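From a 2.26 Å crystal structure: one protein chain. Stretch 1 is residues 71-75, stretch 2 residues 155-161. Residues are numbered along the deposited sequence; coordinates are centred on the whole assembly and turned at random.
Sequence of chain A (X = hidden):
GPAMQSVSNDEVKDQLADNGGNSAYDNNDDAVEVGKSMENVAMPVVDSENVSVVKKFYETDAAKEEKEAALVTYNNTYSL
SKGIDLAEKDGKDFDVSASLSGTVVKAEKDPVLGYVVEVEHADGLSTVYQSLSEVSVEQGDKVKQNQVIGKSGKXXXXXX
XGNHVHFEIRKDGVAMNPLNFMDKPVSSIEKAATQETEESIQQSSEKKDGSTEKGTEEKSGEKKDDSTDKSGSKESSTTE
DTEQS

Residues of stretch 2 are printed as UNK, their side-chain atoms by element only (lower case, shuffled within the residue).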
# COMPACT_ATOMS: atom_id res chain seq x y z
N LEU A 71 13.56 -26.60 -1.03
CA LEU A 71 13.89 -25.26 -1.49
C LEU A 71 14.92 -25.31 -2.60
O LEU A 71 15.89 -26.09 -2.54
CB LEU A 71 14.40 -24.37 -0.36
CG LEU A 71 13.37 -23.83 0.65
CD1 LEU A 71 14.11 -22.96 1.65
CD2 LEU A 71 12.16 -23.05 0.05
N VAL A 72 14.69 -24.48 -3.61
CA VAL A 72 15.71 -24.22 -4.62
C VAL A 72 16.62 -23.07 -4.17
O VAL A 72 16.13 -21.98 -3.99
CB VAL A 72 15.06 -23.85 -5.94
CG1 VAL A 72 16.09 -23.22 -6.85
CG2 VAL A 72 14.41 -25.10 -6.54
N THR A 73 17.90 -23.34 -4.01
CA THR A 73 18.85 -22.33 -3.64
C THR A 73 19.74 -21.90 -4.78
O THR A 73 20.46 -22.68 -5.37
CB THR A 73 19.78 -22.82 -2.57
OG1 THR A 73 19.04 -23.49 -1.57
CG2 THR A 73 20.50 -21.69 -1.97
N TYR A 74 19.69 -20.61 -5.06
CA TYR A 74 20.53 -20.00 -6.05
C TYR A 74 21.76 -19.31 -5.51
O TYR A 74 22.83 -19.86 -5.55
CB TYR A 74 19.73 -19.00 -6.85
CG TYR A 74 20.31 -18.64 -8.19
CD1 TYR A 74 21.48 -19.23 -8.65
CD2 TYR A 74 19.71 -17.70 -8.99
CE1 TYR A 74 22.02 -18.89 -9.87
CE2 TYR A 74 20.24 -17.35 -10.21
CZ TYR A 74 21.39 -17.95 -10.64
OH TYR A 74 21.91 -17.57 -11.85
N ASN A 75 21.63 -18.11 -4.98
CA ASN A 75 22.83 -17.47 -4.46
C ASN A 75 22.46 -17.11 -3.04
O ASN A 75 22.71 -17.88 -2.13
CB ASN A 75 23.38 -16.27 -5.21
CG ASN A 75 23.79 -16.61 -6.61
OD1 ASN A 75 24.92 -16.97 -6.88
ND2 ASN A 75 22.85 -16.52 -7.53
N UNK A 155 23.48 -27.75 -13.49
CA UNK A 155 22.73 -26.54 -13.64
C UNK A 155 23.29 -25.45 -12.85
O UNK A 155 23.88 -25.69 -11.78
c UNK A 155 21.42 -26.73 -12.88
o UNK A 155 20.54 -25.84 -14.84
c UNK A 155 20.32 -26.35 -13.69
n UNK A 155 19.12 -26.59 -13.22
N UNK A 156 23.00 -24.23 -13.26
CA UNK A 156 23.29 -23.09 -12.36
C UNK A 156 22.23 -22.95 -11.27
O UNK A 156 22.54 -22.79 -10.10
c UNK A 156 24.94 -21.74 -13.73
c UNK A 156 26.07 -21.77 -12.65
c UNK A 156 25.08 -20.55 -14.70
c UNK A 156 23.51 -21.79 -13.14
N UNK A 157 20.98 -23.09 -11.70
CA UNK A 157 19.80 -22.90 -10.86
C UNK A 157 19.81 -23.72 -9.54
O UNK A 157 19.76 -23.14 -8.43
o UNK A 157 13.70 -20.97 -10.05
c UNK A 157 15.92 -20.65 -10.90
c UNK A 157 14.90 -21.49 -10.46
c UNK A 157 15.05 -22.87 -10.44
c UNK A 157 16.24 -23.42 -10.84
c UNK A 157 17.29 -22.62 -11.27
c UNK A 157 18.59 -23.24 -11.72
c UNK A 157 17.11 -21.23 -11.29
N UNK A 158 19.91 -25.04 -9.64
CA UNK A 158 20.03 -25.83 -8.44
C UNK A 158 21.34 -26.58 -8.46
O UNK A 158 21.37 -27.73 -8.83
o UNK A 158 18.24 -27.09 -9.58
c UNK A 158 18.82 -26.78 -8.31
N UNK A 159 22.45 -25.96 -8.06
CA UNK A 159 23.72 -26.73 -8.15
C UNK A 159 23.68 -27.85 -7.17
O UNK A 159 24.38 -28.85 -7.36
o UNK A 159 25.80 -22.84 -9.50
c UNK A 159 25.97 -23.72 -8.62
c UNK A 159 24.96 -25.89 -7.87
o UNK A 159 27.10 -24.07 -8.18
c UNK A 159 24.74 -24.40 -8.05
N UNK A 160 22.86 -27.68 -6.13
CA UNK A 160 22.71 -28.65 -5.02
C UNK A 160 22.14 -30.04 -5.41
O UNK A 160 22.32 -31.00 -4.68
c UNK A 160 21.95 -28.03 -3.80
c UNK A 160 20.42 -28.01 -4.00
o UNK A 160 19.87 -27.07 -4.65
o UNK A 160 19.75 -28.94 -3.52
N UNK A 161 21.43 -30.15 -6.53
CA UNK A 161 20.88 -31.40 -6.99
C UNK A 161 21.84 -32.09 -7.97
O UNK A 161 21.41 -32.98 -8.81
o UNK A 161 18.70 -30.40 -7.01
c UNK A 161 19.62 -31.10 -7.78

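Position 155 carries two side-chain carbons, the second bearing one oxygen and one nitrogen: a primary amide on a short stem. Its side chain does not reach stretch 1, so it has no part in the contact. The residue is Asn 155.

Position 156 has four carbons and no heteroatom, forked at the second, with CA-to-CB pointing sideways. Its closest atom to stretch 1 is the backbone O, 3.9 Å from CE1 of Tyr 74, approaching that ring obliquely. The exposed side chain lies just beyond contact range. That is a leucine, Leu 156, with chi1 m and chi2 t.

At position 157 one carbon leads to a ring of six carbons that bears a single oxygen, a phenol. CA-to-CB points away from stretch 1, yet the end of the side chain comes nearer, and CG1 of Val 72 sits over one face of the ring. The backbone O of this position also comes close to O of Thr 73. The residue is Tyr 157, with chi1 at -157° (t) and chi2 at 66°. CG1 of Val 72 is 3.8 Å from CE2 of Tyr 157 and 4.2 Å from the ring centroid, 28° off the normal, a CH-pi contact. O of Thr 73 and O of Tyr 157 are 3.2 Å apart and, both being acceptors, do not bond to each other.

Position 158 shows one carbon and one oxygen, the oxygen ending the chain with no further branch. This buried residue has its CA 6.0 Å from the CA of Val 72, but touches stretch 1 only through the backbone, its CA being 4.4 Å from O of Thr 73. Such a small side chain adds little bulk beside the strand: Ser 158.

Position 159 has three carbons, the last carrying two oxygens, a carboxylate on a two-carbon stem. It is exposed, and although its end comes nearer than its start, the side chain does not reach stretch 1. This is Glu 159.

Position 160 carries two carbons, the second with two oxygens, and its CA-to-CB bond points toward stretch 1, where a carboxylate oxygen approaches N of Thr 73. This shorter carboxylate is Asp 160. OD2 of Asp 160 lies 4.3 Å from N of Thr 73, too far for a hydrogen bond. OD1 is satisfied elsewhere in the structure.

Position 161 has one carbon and one oxygen, again a serine, Ser 161. Its side chain does not reach stretch 1, but its backbone N gives a weak 3.3 Å hydrogen bond to O of Ser 158, closing the turn through the 3-10 segment.

The contact is small, burying 341 Å² in all, and no hydrogen bond crosses it. Its rule is packing by shape: a methyl of a strand valine sits over one face of a tyrosine ring, while Tyr 74, its own ring turned by chi1 t, lies against the loop's backbone carbonyls. The two close carbonyl oxygens, O of Thr 73 and O of Tyr 157, show that polar atoms can come close without pairing across the interface. Separately, the contact buries OD2 of Asp 160 with no partner in the model.

Stretch 2, residues 155-161: NLYSEDS
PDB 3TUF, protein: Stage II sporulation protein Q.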